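Local coordinates for protein putative beta-glucosidase (Bifidobacterium adolescentis, PDB 5WAB) that hydrolyses beta-glucosidic linkages as a family 3 glycoside hydrolase and probably also removes terminal arabinopyranose from ginsenoside Rb2, at residues A[501-505]-A[506-510]; A[169-172]-A[173-177]; A[326-329]-A[330-334]; A[481-485]-A[486-490]. One frame throughout, in Å; residues are numbered along the deposited sequence.

Contact 1. Residues A[501-505]-A[506-510]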
ATOM      1  N   ASN A 501       2.505  18.481  11.316  1.00 28.23           N
ATOM      2  CA  ASN A 501       2.163  18.067  12.670  1.00 27.54           C
ATOM      3  C   ASN A 501       1.012  17.076  12.581  1.00 25.45           C
ATOM      4  O   ASN A 501       0.099  17.260  11.770  1.00 24.92           O
ATOM      5  CB  ASN A 501       1.776  19.276  13.537  1.00 28.34           C
ATOM      6  CG  ASN A 501       1.690  18.937  15.015  1.00 30.00           C
ATOM      7  OD1 ASN A 501       1.027  17.979  15.411  1.00 29.24           O
ATOM      8  ND2 ASN A 501       2.381  19.718  15.838  1.00 31.38           N
ATOM      9  N   ILE A 502       1.060  16.023  13.404  1.00 25.45           N
ATOM     10  CA  ILE A 502      -0.008  15.018  13.382  1.00 24.70           C
ATOM     11  C   ILE A 502      -1.350  15.639  13.744  1.00 27.30           C
ATOM     12  O   ILE A 502      -2.405  15.139  13.334  1.00 29.70           O
ATOM     13  CB  ILE A 502       0.331  13.842  14.320  1.00 23.61           C
ATOM     14  CG1 ILE A 502      -0.676  12.698  14.149  1.00 22.21           C
ATOM     15  CG2 ILE A 502       0.363  14.301  15.774  1.00 23.78           C
ATOM     16  CD1 ILE A 502      -0.763  12.142  12.741  1.00 21.44           C
ATOM     17  N   ASN A 503      -1.341  16.739  14.498  1.00 28.74           N
ATOM     18  CA  ASN A 503      -2.591  17.397  14.862  1.00 29.81           C
ATOM     19  C   ASN A 503      -3.223  18.149  13.700  1.00 27.90           C
ATOM     20  O   ASN A 503      -4.296  18.732  13.877  1.00 28.40           O
ATOM     21  CB  ASN A 503      -2.363  18.345  16.037  1.00 32.36           C
ATOM     22  CG  ASN A 503      -2.102  17.608  17.328  1.00 34.95           C
ATOM     23  OD1 ASN A 503      -2.345  16.405  17.423  1.00 36.49           O
ATOM     24  ND2 ASN A 503      -1.608  18.317  18.329  1.00 36.22           N
ATOM     25  N   ASP A 504      -2.584  18.172  12.533  1.00 26.60           N
ATOM     26  CA  ASP A 504      -3.230  18.699  11.339  1.00 27.19           C
ATOM     27  C   ASP A 504      -4.116  17.664  10.663  1.00 26.56           C
ATOM     28  O   ASP A 504      -5.024  18.039   9.914  1.00 26.53           O
ATOM     29  CB  ASP A 504      -2.180  19.213  10.351  1.00 27.17           C
ATOM     30  CG  ASP A 504      -1.333  20.334  10.928  1.00 28.01           C
ATOM     31  OD1 ASP A 504      -1.816  21.051  11.831  1.00 27.21           O
ATOM     32  OD2 ASP A 504      -0.178  20.491  10.480  1.00 29.26           O
ATOM     33  N   ASP A 505      -3.865  16.380  10.912  1.00 26.29           N
ATOM     34  CA  ASP A 505      -4.628  15.309  10.278  1.00 24.65           C
ATOM     35  C   ASP A 505      -6.078  15.346  10.744  1.00 22.69           C
ATOM     36  O   ASP A 505      -6.335  15.343  11.954  1.00 22.33           O
ATOM     37  CB  ASP A 505      -4.013  13.948  10.608  1.00 25.81           C
ATOM     38  CG  ASP A 505      -4.513  12.837   9.698  1.00 25.52           C
ATOM     39  OD1 ASP A 505      -5.744  12.660   9.578  1.00 24.12           O
ATOM     40  OD2 ASP A 505      -3.661  12.127   9.116  1.00 25.93           O
ATOM     41  N   PRO A 506      -7.048  15.359   9.825  1.00 20.95           N
ATOM     42  CA  PRO A 506      -8.454  15.472  10.240  1.00 19.29           C
ATOM     43  C   PRO A 506      -8.972  14.248  10.973  1.00 18.47           C
ATOM     44  O   PRO A 506     -10.079  14.306  11.526  1.00 19.02           O
ATOM     45  CB  PRO A 506      -9.192  15.671   8.911  1.00 19.22           C
ATOM     46  CG  PRO A 506      -8.322  15.003   7.912  1.00 19.72           C
ATOM     47  CD  PRO A 506      -6.910  15.253   8.364  1.00 20.37           C
ATOM     48  N   SER A 507      -8.210  13.153  11.002  1.00 16.76           N
ATOM     49  CA  SER A 507      -8.583  11.946  11.725  1.00 17.96           C
ATOM     50  C   SER A 507      -8.090  11.934  13.168  1.00 21.02           C
ATOM     51  O   SER A 507      -8.568  11.116  13.966  1.00 20.60           O
ATOM     52  CB  SER A 507      -8.017  10.715  11.021  1.00 17.05           C
ATOM     53  OG  SER A 507      -6.601  10.688  11.150  1.00 17.10           O
ATOM     54  N   MET A 508      -7.150  12.814  13.523  1.00 21.27           N
ATOM     55  CA  MET A 508      -6.539  12.737  14.845  1.00 23.80           C
ATOM     56  C   MET A 508      -7.567  12.956  15.947  1.00 24.17           C
ATOM     57  O   MET A 508      -7.429  12.421  17.052  1.00 24.05           O
ATOM     58  CB  MET A 508      -5.416  13.767  14.946  1.00 26.39           C
ATOM     59  CG  MET A 508      -4.499  13.558  16.114  1.00 29.64           C
ATOM     60  SD  MET A 508      -3.846  11.883  16.132  1.00 31.77           S
ATOM     61  CE  MET A 508      -2.739  12.005  17.538  1.00 32.54           C
ATOM     62  N   ILE A 509      -8.605  13.736  15.657  1.00 24.53           N
ATOM     63  CA  ILE A 509      -9.692  13.943  16.604  1.00 24.54           C
ATOM     64  C   ILE A 509     -10.389  12.620  16.915  1.00 24.03           C
ATOM     65  O   ILE A 509     -10.799  12.373  18.054  1.00 25.66           O
ATOM     66  CB  ILE A 509     -10.643  15.023  16.049  1.00 26.62           C
ATOM     67  CG1 ILE A 509     -11.649  15.492  17.089  1.00 28.42           C
ATOM     68  CG2 ILE A 509     -11.339  14.560  14.773  1.00 26.70           C
ATOM     69  CD1 ILE A 509     -12.453  16.668  16.595  1.00 28.45           C
ATOM     70  N   ASN A 510     -10.525  11.746  15.918  1.00 23.18           N
ATOM     71  CA  ASN A 510     -11.130  10.434  16.121  1.00 20.78           C
ATOM     72  C   ASN A 510     -10.085   9.337  15.970  1.00 21.82           C
ATOM     73  O   ASN A 510     -10.208   8.467  15.099  1.00 19.77           O
ATOM     74  CB  ASN A 510     -12.262  10.193  15.129  1.00 18.86           C
ATOM     75  CG  ASN A 510     -13.458  11.069  15.381  1.00 19.01           C
ATOM     76  OD1 ASN A 510     -14.158  10.905  16.380  1.00 19.42           O
ATOM     77  ND2 ASN A 510     -13.721  11.990  14.461  1.00 19.25           N
TER
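Asp-505 grips Ser-507 twice through one carboxylate oxygen, and this is the tight, buried half of the contact. The backbone N of Ser-507 donates to Asp-505 OD1 over 2.9 Å in a nearly straight bond (164°), arriving on the anti side and close to the carboxylate plane. The hydroxyl makes the second bond, Ser-507 OG to Asp-505 OD1 at 2.7 Å, but from well above that plane. With CG swung opposite its own backbone N (chi1 -165°), the Asp-505 carboxylate folds forward past Pro-506, whose CD lies 3.1 Å from OD1. Met-508 N closes the turn on Asp-505 O at 3.1 Å. The same Ser-507 hydroxyl is also bonded to Asn-115, and Pro-116 and Tyr-531 lie against Asp-505, placing this half where the loop meets neighbouring parts of the enzyme. With an alanine in place of Asp-505, Ser-507 N would probably be left without its acceptor and the hydroxyl with only the Asn-115 bond of the two described.

The other half is looser and more open to solvent. Met-508, bent at its second torsion, crosses Ile-502 at about a right angle, with SD 3.8 Å from Ile-502 CG1. Its CG passes the exposed Asn-503 amide, 3.8 Å from OD1. Just upstream, Asn-501 OD1 takes Asn-503 N at 2.8 Å, an Asx turn opening the short 3-10 segment 502-504. Asp-505 to Met-508 forms a type I beta turn whose first side chain also accepts from the N two residues on: an Asx-Pro turn.

Contact 2. Residues A[169-172]-A[173-177]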
ATOM      1  N   ALA A 169     -15.153   0.176  13.509  1.00 23.12           N
ATOM      2  CA  ALA A 169     -14.920   1.334  12.661  1.00 22.47           C
ATOM      3  C   ALA A 169     -16.279   1.780  12.149  1.00 20.97           C
ATOM      4  O   ALA A 169     -16.896   1.092  11.331  1.00 19.44           O
ATOM      5  CB  ALA A 169     -13.967   0.995  11.518  1.00 22.30           C
ATOM      6  N   ASN A 170     -16.758   2.915  12.654  1.00 20.04           N
ATOM      7  CA  ASN A 170     -18.048   3.473  12.267  1.00 17.70           C
ATOM      8  C   ASN A 170     -17.818   4.458  11.128  1.00 18.19           C
ATOM      9  O   ASN A 170     -17.279   5.553  11.335  1.00 18.58           O
ATOM     10  CB  ASN A 170     -18.733   4.126  13.465  1.00 17.82           C
ATOM     11  CG  ASN A 170     -19.049   3.129  14.566  1.00 20.04           C
ATOM     12  OD1 ASN A 170     -19.299   1.954  14.293  1.00 20.36           O
ATOM     13  ND2 ASN A 170     -19.030   3.585  15.816  1.00 16.83           N
ATOM     14  N   ILE A 171     -18.228   4.063   9.928  1.00 17.99           N
ATOM     15  CA  ILE A 171     -17.861   4.735   8.690  1.00 17.90           C
ATOM     16  C   ILE A 171     -19.120   4.991   7.878  1.00 18.04           C
ATOM     17  O   ILE A 171     -20.006   4.133   7.808  1.00 19.38           O
ATOM     18  CB  ILE A 171     -16.875   3.875   7.870  1.00 18.28           C
ATOM     19  CG1 ILE A 171     -15.753   3.343   8.762  1.00 16.72           C
ATOM     20  CG2 ILE A 171     -16.314   4.668   6.694  1.00 17.97           C
ATOM     21  CD1 ILE A 171     -14.820   2.403   8.049  1.00 16.74           C
ATOM     22  N   SER A 172     -19.204   6.172   7.271  1.00 18.17           N
ATOM     23  CA  SER A 172     -20.309   6.448   6.364  1.00 17.88           C
ATOM     24  C   SER A 172     -20.158   5.627   5.085  1.00 19.06           C
ATOM     25  O   SER A 172     -19.070   5.159   4.738  1.00 18.03           O
ATOM     26  CB  SER A 172     -20.370   7.928   6.008  1.00 17.46           C
ATOM     27  OG  SER A 172     -19.315   8.254   5.130  1.00 18.83           O
ATOM     28  N   GLN A 173     -21.274   5.477   4.367  1.00 21.09           N
ATOM     29  CA  GLN A 173     -21.255   4.714   3.123  1.00 22.62           C
ATOM     30  C   GLN A 173     -20.359   5.364   2.074  1.00 23.17           C
ATOM     31  O   GLN A 173     -19.572   4.672   1.418  1.00 22.82           O
ATOM     32  CB  GLN A 173     -22.675   4.532   2.595  1.00 24.20           C
ATOM     33  CG  GLN A 173     -23.449   3.515   3.412  1.00 25.90           C
ATOM     34  CD  GLN A 173     -22.734   2.175   3.469  1.00 27.09           C
ATOM     35  OE1 GLN A 173     -22.376   1.695   4.544  1.00 28.66           O
ATOM     36  NE2 GLN A 173     -22.533   1.559   2.306  1.00 27.53           N
ATOM     37  N   ARG A 174     -20.445   6.689   1.916  1.00 23.86           N
ATOM     38  CA  ARG A 174     -19.565   7.375   0.971  1.00 17.38           C
ATOM     39  C   ARG A 174     -18.100   7.083   1.262  1.00 20.00           C
ATOM     40  O   ARG A 174     -17.328   6.765   0.351  1.00 22.87           O
ATOM     41  CB  ARG A 174     -19.809   8.884   1.000  1.00 23.65           C
ATOM     42  CG  ARG A 174     -20.886   9.366   0.064  1.00 24.69           C
ATOM     43  CD  ARG A 174     -20.774  10.867  -0.156  1.00 25.40           C
ATOM     44  NE  ARG A 174     -19.576  11.254  -0.902  1.00 25.41           N
ATOM     45  CZ  ARG A 174     -19.052  12.480  -0.891  1.00 27.07           C
ATOM     46  NH1 ARG A 174     -19.615  13.438  -0.167  1.00 27.49           N
ATOM     47  NH2 ARG A 174     -17.961  12.753  -1.595  1.00 27.96           N
ATOM     48  N   ALA A 175     -17.694   7.195   2.528  1.00 20.19           N
ATOM     49  CA  ALA A 175     -16.292   6.977   2.859  1.00 20.30           C
ATOM     50  C   ALA A 175     -15.886   5.532   2.601  1.00 19.41           C
ATOM     51  O   ALA A 175     -14.782   5.273   2.106  1.00 19.80           O
ATOM     52  CB  ALA A 175     -16.024   7.380   4.311  1.00 19.47           C
ATOM     53  N   LEU A 176     -16.775   4.580   2.901  1.00 18.40           N
ATOM     54  CA  LEU A 176     -16.507   3.182   2.567  1.00 18.28           C
ATOM     55  C   LEU A 176     -16.362   3.000   1.060  1.00 19.79           C
ATOM     56  O   LEU A 176     -15.402   2.381   0.587  1.00 18.83           O
ATOM     57  CB  LEU A 176     -17.627   2.292   3.109  1.00 16.85           C
ATOM     58  CG  LEU A 176     -17.581   1.883   4.579  1.00 16.05           C
ATOM     59  CD1 LEU A 176     -18.856   1.181   4.945  1.00 16.22           C
ATOM     60  CD2 LEU A 176     -16.380   0.987   4.860  1.00 15.92           C
ATOM     61  N   ARG A 177     -17.302   3.553   0.288  1.00 19.84           N
ATOM     62  CA  ARG A 177     -17.308   3.340  -1.155  1.00 20.26           C
ATOM     63  C   ARG A 177     -16.162   4.069  -1.851  1.00 20.85           C
ATOM     64  O   ARG A 177     -15.624   3.568  -2.844  1.00 21.48           O
ATOM     65  CB  ARG A 177     -18.645   3.789  -1.740  1.00 23.08           C
ATOM     66  CG  ARG A 177     -19.836   2.978  -1.277  1.00 23.06           C
ATOM     67  CD  ARG A 177     -19.820   1.613  -1.902  1.00 24.67           C
ATOM     68  NE  ARG A 177     -21.043   0.874  -1.612  1.00 26.58           N
ATOM     69  CZ  ARG A 177     -21.360  -0.284  -2.179  1.00 26.86           C
ATOM     70  NH1 ARG A 177     -20.541  -0.829  -3.070  1.00 26.59           N
ATOM     71  NH2 ARG A 177     -22.498  -0.889  -1.864  1.00 27.27           N
TER
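Ser-172 caps the helix that begins at Gln-173: its OG accepts from Ala-175 N at 3.2 Å in a nearly straight bond (163°). The hydroxyl is tucked between its own backbone N and carbonyl carbon (chi1 73°), a torsion that swings it over the first helical turn and also sets OG 3.5 Å from Ala-175 CB. Ser-172 O meanwhile takes Leu-176 N at 3.0 Å, as the first regular bond of the helix. Replacing Ser-172 by an alanine would probably leave Ala-175 N without its cap and let the first turn fray.

Beside the cap, Ile-171 points its CG2 branch at the helix, 3.6 Å from Ala-175 CB and 3.7 Å from Leu-176 CG. Ile-171 and Leu-176 cross at about a right angle, and their ends meet again where CD1 of Ile-171 lies 3.8 Å from CD2 of Leu-176. An apolar residue before the N-cap packed on the fourth residue of the helix is a hydrophobic staple, here set beside the capping bond.

Outside this, Asn-204 accepts from Ile-171 N through its side-chain oxygen, and Trp-213 of helix 212-222 touches Leu-176. Glu-632, within the fibronectin type III-like range, accepts from Arg-174 N. The serine hydroxyl and the glutamate carboxylate thus take two of the amides of the opening turn, Ala-175 N and Arg-174 N, and a negative charge at this helix end would be expected to suit the helix dipole.

Contact 3. Residues A[326-329]-A[330-334]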
ATOM      1  N   LEU A 326      23.764  15.733  -3.459  1.00 31.75           N
ATOM      2  CA  LEU A 326      23.641  14.420  -4.075  1.00 29.79           C
ATOM      3  C   LEU A 326      23.539  14.572  -5.588  1.00 29.99           C
ATOM      4  O   LEU A 326      22.814  15.452  -6.075  1.00 28.47           O
ATOM      5  CB  LEU A 326      22.411  13.677  -3.553  1.00 26.93           C
ATOM      6  CG  LEU A 326      22.479  13.184  -2.107  1.00 25.45           C
ATOM      7  CD1 LEU A 326      21.089  12.819  -1.618  1.00 23.37           C
ATOM      8  CD2 LEU A 326      23.420  12.000  -1.963  1.00 26.04           C
ATOM      9  N   PRO A 327      24.235  13.731  -6.372  1.00 29.81           N
ATOM     10  CA  PRO A 327      25.109  12.630  -5.951  1.00 29.23           C
ATOM     11  C   PRO A 327      26.476  13.042  -5.411  1.00 30.70           C
ATOM     12  O   PRO A 327      26.971  14.137  -5.693  1.00 29.96           O
ATOM     13  CB  PRO A 327      25.301  11.820  -7.242  1.00 29.30           C
ATOM     14  CG  PRO A 327      24.434  12.462  -8.279  1.00 28.77           C
ATOM     15  CD  PRO A 327      24.189  13.851  -7.837  1.00 29.36           C
ATOM     16  N   VAL A 328      27.074  12.133  -4.649  1.00 32.70           N
ATOM     17  CA  VAL A 328      28.408  12.299  -4.085  1.00 36.41           C
ATOM     18  C   VAL A 328      29.421  11.816  -5.119  1.00 40.58           C
ATOM     19  O   VAL A 328      29.179  10.835  -5.831  1.00 41.08           O
ATOM     20  CB  VAL A 328      28.525  11.539  -2.749  1.00 35.60           C
ATOM     21  CG1 VAL A 328      29.934  11.592  -2.211  1.00 37.39           C
ATOM     22  CG2 VAL A 328      27.546  12.120  -1.746  1.00 34.41           C
ATOM     23  N   ALA A 329      30.563  12.505  -5.199  1.00 44.15           N
ATOM     24  CA  ALA A 329      31.586  12.267  -6.215  1.00 48.44           C
ATOM     25  C   ALA A 329      32.314  10.930  -6.098  1.00 50.51           C
ATOM     26  O   ALA A 329      33.269  10.721  -6.857  1.00 53.00           O
ATOM     27  CB  ALA A 329      32.611  13.400  -6.179  1.00 51.40           C
ATOM     28  N   ALA A 330      31.928  10.045  -5.182  1.00 50.85           N
ATOM     29  CA  ALA A 330      32.516   8.710  -5.044  1.00 53.82           C
ATOM     30  C   ALA A 330      34.003   8.696  -4.680  1.00 56.56           C
ATOM     31  O   ALA A 330      34.470   7.740  -4.049  1.00 58.03           O
ATOM     32  CB  ALA A 330      32.302   7.904  -6.330  1.00 54.60           C
ATOM     33  N   ASN A 331      34.767   9.710  -5.094  1.00 56.72           N
ATOM     34  CA  ASN A 331      36.170   9.828  -4.707  1.00 58.85           C
ATOM     35  C   ASN A 331      36.352  10.721  -3.485  1.00 58.15           C
ATOM     36  O   ASN A 331      37.487  10.955  -3.058  1.00 60.23           O
ATOM     37  CB  ASN A 331      37.022  10.345  -5.880  1.00 60.52           C
ATOM     38  CG  ASN A 331      36.622  11.727  -6.344  1.00 60.22           C
ATOM     39  OD1 ASN A 331      35.687  12.334  -5.822  1.00 57.89           O
ATOM     40  ND2 ASN A 331      37.337  12.236  -7.335  1.00 62.53           N
ATOM     41  N   ALA A 332      35.255  11.228  -2.933  1.00 54.48           N
ATOM     42  CA  ALA A 332      35.249  12.164  -1.825  1.00 52.59           C
ATOM     43  C   ALA A 332      35.548  11.455  -0.512  1.00 52.37           C
ATOM     44  O   ALA A 332      35.434  10.232  -0.395  1.00 52.62           O
ATOM     45  CB  ALA A 332      33.898  12.873  -1.734  1.00 49.41           C
ATOM     46  N   LYS A 333      35.941  12.246   0.485  1.00 59.37           N
ATOM     47  CA  LYS A 333      36.189  11.728   1.828  1.00 58.72           C
ATOM     48  C   LYS A 333      34.862  11.669   2.575  1.00 53.62           C
ATOM     49  O   LYS A 333      34.296  12.705   2.947  1.00 51.75           O
ATOM     50  CB  LYS A 333      37.219  12.591   2.560  1.00 62.40           C
ATOM     51  CG  LYS A 333      37.701  12.035   3.898  1.00 64.49           C
ATOM     52  CD  LYS A 333      38.772  12.921   4.499  1.00 67.91           C
ATOM     53  CE  LYS A 333      39.412  12.278   5.717  1.00 68.40           C
ATOM     54  NZ  LYS A 333      38.440  12.002   6.827  1.00 65.80           N
ATOM     55  N   ILE A 334      34.365  10.454   2.794  1.00 51.68           N
ATOM     56  CA  ILE A 334      33.015  10.240   3.291  1.00 47.85           C
ATOM     57  C   ILE A 334      33.071   9.953   4.781  1.00 45.76           C
ATOM     58  O   ILE A 334      33.951   9.221   5.258  1.00 40.95           O
ATOM     59  CB  ILE A 334      32.333   9.087   2.528  1.00 46.98           C
ATOM     60  CG1 ILE A 334      32.619   9.156   1.025  1.00 48.64           C
ATOM     61  CG2 ILE A 334      30.828   9.106   2.766  1.00 44.87           C
ATOM     62  CD1 ILE A 334      32.087  10.418   0.375  1.00 48.90           C
TER
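Val-328 and Ile-334 reach toward each other tip to tip across the bend between them, CG1 of Val-328 meeting CD1 of Ile-334 at 3.6 Å. Val-328 turns CG1 opposite its backbone N (chi1 175°), and Ile-334 bends at its second torsion (-62°) to bring its terminal methyl back to meet it. Both residues are buried. Ala-332 points its CB in from the same bend, more distantly, at 4.2 Å from Val-328 CG1, so that one valine methyl faces two apolar partners.

At the bend itself, Ala-329 and Asn-331 are exposed. Ala-330 between them takes a positive phi of 63°, which swings the backbone round and turns Asn-331 N back toward Ala-329 O. The hydrogen bond from Asn-331 N to Ala-329 O, modelled at 2.5 Å, is so short that its length is doubtful. Beyond the bend, the backbone N of Lys-333 is bonded to Asp-402, and Ile-334 pairs with Ala-374 of the next strand.

If that short bond is real, the bend, with its positive phi at Ala-330, resembles a classic gamma turn. It delivers the chain into parallel strand 334-337 of the mixed sheet in the family 3 C-terminal domain.

Contact 4. Residues A[481-485]-A[486-490]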
ATOM      1  N   ALA A 481      23.893   2.697  -2.295  1.00 33.90           N
ATOM      2  CA  ALA A 481      25.141   3.103  -2.929  1.00 34.11           C
ATOM      3  C   ALA A 481      24.904   3.604  -4.346  1.00 36.37           C
ATOM      4  O   ALA A 481      25.493   4.609  -4.766  1.00 32.62           O
ATOM      5  CB  ALA A 481      26.129   1.937  -2.932  1.00 32.99           C
ATOM      6  N   ASP A 482      24.029   2.926  -5.093  1.00 36.39           N
ATOM      7  CA  ASP A 482      23.761   3.313  -6.476  1.00 38.15           C
ATOM      8  C   ASP A 482      23.086   4.678  -6.562  1.00 37.30           C
ATOM      9  O   ASP A 482      23.373   5.461  -7.475  1.00 38.82           O
ATOM     10  CB  ASP A 482      22.900   2.247  -7.152  1.00 39.66           C
ATOM     11  CG  ASP A 482      23.650   0.956  -7.391  1.00 42.39           C
ATOM     12  OD1 ASP A 482      24.869   0.913  -7.116  1.00 44.18           O
ATOM     13  OD2 ASP A 482      23.017  -0.020  -7.846  1.00 42.93           O
ATOM     14  N   VAL A 483      22.195   4.987  -5.625  1.00 35.32           N
ATOM     15  CA  VAL A 483      21.490   6.262  -5.673  1.00 34.60           C
ATOM     16  C   VAL A 483      22.370   7.385  -5.140  1.00 35.99           C
ATOM     17  O   VAL A 483      22.520   8.433  -5.776  1.00 37.65           O
ATOM     18  CB  VAL A 483      20.164   6.168  -4.897  1.00 31.64           C
ATOM     19  CG1 VAL A 483      19.544   7.548  -4.750  1.00 30.95           C
ATOM     20  CG2 VAL A 483      19.202   5.215  -5.599  1.00 30.21           C
ATOM     21  N   ILE A 484      22.974   7.168  -3.971  1.00 36.05           N
ATOM     22  CA  ILE A 484      23.755   8.212  -3.313  1.00 36.24           C
ATOM     23  C   ILE A 484      24.966   8.590  -4.156  1.00 38.85           C
ATOM     24  O   ILE A 484      25.360   9.763  -4.213  1.00 41.74           O
ATOM     25  CB  ILE A 484      24.160   7.748  -1.901  1.00 35.75           C
ATOM     26  CG1 ILE A 484      22.922   7.651  -1.006  1.00 35.26           C
ATOM     27  CG2 ILE A 484      25.216   8.664  -1.300  1.00 36.53           C
ATOM     28  CD1 ILE A 484      23.186   7.027   0.349  1.00 30.29           C
ATOM     29  N   PHE A 485      25.557   7.619  -4.847  1.00 38.93           N
ATOM     30  CA  PHE A 485      26.745   7.865  -5.650  1.00 39.44           C
ATOM     31  C   PHE A 485      26.432   7.998  -7.129  1.00 38.56           C
ATOM     32  O   PHE A 485      27.353   7.995  -7.953  1.00 38.60           O
ATOM     33  CB  PHE A 485      27.782   6.773  -5.405  1.00 40.76           C
ATOM     34  CG  PHE A 485      28.356   6.810  -4.025  1.00 41.30           C
ATOM     35  CD1 PHE A 485      29.407   7.660  -3.723  1.00 42.52           C
ATOM     36  CD2 PHE A 485      27.820   6.033  -3.019  1.00 40.77           C
ATOM     37  CE1 PHE A 485      29.929   7.713  -2.449  1.00 42.58           C
ATOM     38  CE2 PHE A 485      28.335   6.082  -1.742  1.00 40.98           C
ATOM     39  CZ  PHE A 485      29.393   6.922  -1.456  1.00 41.83           C
ATOM     40  N   GLY A 486      25.155   8.099  -7.485  1.00 37.54           N
ATOM     41  CA  GLY A 486      24.785   8.525  -8.814  1.00 37.45           C
ATOM     42  C   GLY A 486      24.816   7.460  -9.878  1.00 37.53           C
ATOM     43  O   GLY A 486      24.720   7.796 -11.062  1.00 37.11           O
ATOM     44  N   LYS A 487      24.976   6.188  -9.506  1.00 38.93           N
ATOM     45  CA  LYS A 487      24.829   5.131 -10.499  1.00 40.85           C
ATOM     46  C   LYS A 487      23.423   5.127 -11.083  1.00 39.33           C
ATOM     47  O   LYS A 487      23.242   4.793 -12.259  1.00 39.62           O
ATOM     48  CB  LYS A 487      25.160   3.769  -9.889  1.00 42.74           C
ATOM     49  CG  LYS A 487      26.611   3.627  -9.424  1.00 45.53           C
ATOM     50  CD  LYS A 487      27.591   3.977 -10.546  1.00 47.66           C
ATOM     51  CE  LYS A 487      29.043   3.737 -10.142  1.00 49.36           C
ATOM     52  NZ  LYS A 487      29.424   4.490  -8.913  1.00 50.27           N
ATOM     53  N   VAL A 488      22.426   5.522 -10.285  1.00 37.73           N
ATOM     54  CA  VAL A 488      21.046   5.646 -10.730  1.00 36.84           C
ATOM     55  C   VAL A 488      20.462   6.878 -10.054  1.00 36.20           C
ATOM     56  O   VAL A 488      20.865   7.248  -8.947  1.00 36.62           O
ATOM     57  CB  VAL A 488      20.217   4.394 -10.368  1.00 36.98           C
ATOM     58  CG1 VAL A 488      20.429   4.030  -8.907  1.00 37.89           C
ATOM     59  CG2 VAL A 488      18.740   4.576 -10.703  1.00 35.69           C
ATOM     60  N   SER A 489      19.502   7.511 -10.722  1.00 34.73           N
ATOM     61  CA  SER A 489      18.847   8.645 -10.081  1.00 32.91           C
ATOM     62  C   SER A 489      17.639   8.169  -9.277  1.00 31.71           C
ATOM     63  O   SER A 489      16.912   7.276  -9.724  1.00 31.55           O
ATOM     64  CB  SER A 489      18.386   9.664 -11.120  1.00 32.79           C
ATOM     65  OG  SER A 489      17.495  10.596 -10.541  1.00 33.01           O
ATOM     66  N   PRO A 490      17.393   8.744  -8.097  1.00 31.78           N
ATOM     67  CA  PRO A 490      16.177   8.391  -7.347  1.00 29.27           C
ATOM     68  C   PRO A 490      14.949   8.891  -8.080  1.00 29.12           C
ATOM     69  O   PRO A 490      14.986   9.942  -8.721  1.00 30.85           O
ATOM     70  CB  PRO A 490      16.362   9.096  -5.996  1.00 25.95           C
ATOM     71  CG  PRO A 490      17.351  10.172  -6.264  1.00 26.79           C
ATOM     72  CD  PRO A 490      18.190   9.789  -7.440  1.00 29.93           C
TER
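Val-483 has CG1 opposite its backbone N (chi1 171°), which spreads its two methyls over different residues of the outgoing loop: CG1 lies 3.7 Å from Pro-490 CG, and CG2 lies 3.7 Å from Val-488 CG1. Val-488 lodges that CG1 between its own N and carbonyl carbon (chi1 49°), where it also presses on Asp-482 CB at 3.5 Å. The loop is thus folded back along the last turn of the helix.

Backbone bonds hold the fold. Val-488 N donates to Asp-482 O at 3.0 Å, and Gly-486 N to Val-483 O at 3.2 Å. A nearly linear CH...O contact runs from Val-483 CA to Val-488 O at 3.5 Å. Gly-486 has a positive phi (82°), which suits glycine; a CB here would crowd Phe-485 O. Lys-487 lays its CB beside Asp-482, 3.9 Å from CB, and the two side chains cross at about a right angle; the charged ends stay 6.1 Å apart from NZ to OD1. The carboxylate instead forms a salt bridge with Arg-369.

Around this C-terminal end of helix 476-484, Ile-313 of helix 301-313 touches Asp-482, Val-483 and Val-488, while Leu-366 of helix 362-368 touches Phe-485. The Tyr-548 hydroxyl is hydrogen-bonded to Val-483 O, and Pro-490 touches the same tyrosine, so the exit lies between two helices and the loop ahead of strand 551-560.

Contacts 3 and 4 form one neighbourhood in the C-terminal domain, their centres about 11 Å apart: Val-328 N probably donates to Ile-484 O at 3.0 Å, and Ala-330 CA rests 3.5 Å from Phe-485 CD1. The bend before strand 334-337 thus lies against the end of helix 476-484, probably joined to it by that bond. Contact 1, in the same C-terminal domain, lies about 40 Å from contact 3 and 36 Å from contact 4, centre to centre. It is nearer to contact 2 of the N-terminal domain, about 18 Å between centres and 8 Å between nearest atoms, without touching. The centres of contacts 2 and 3 are about 51 Å apart, on opposite sides of the chain's centre.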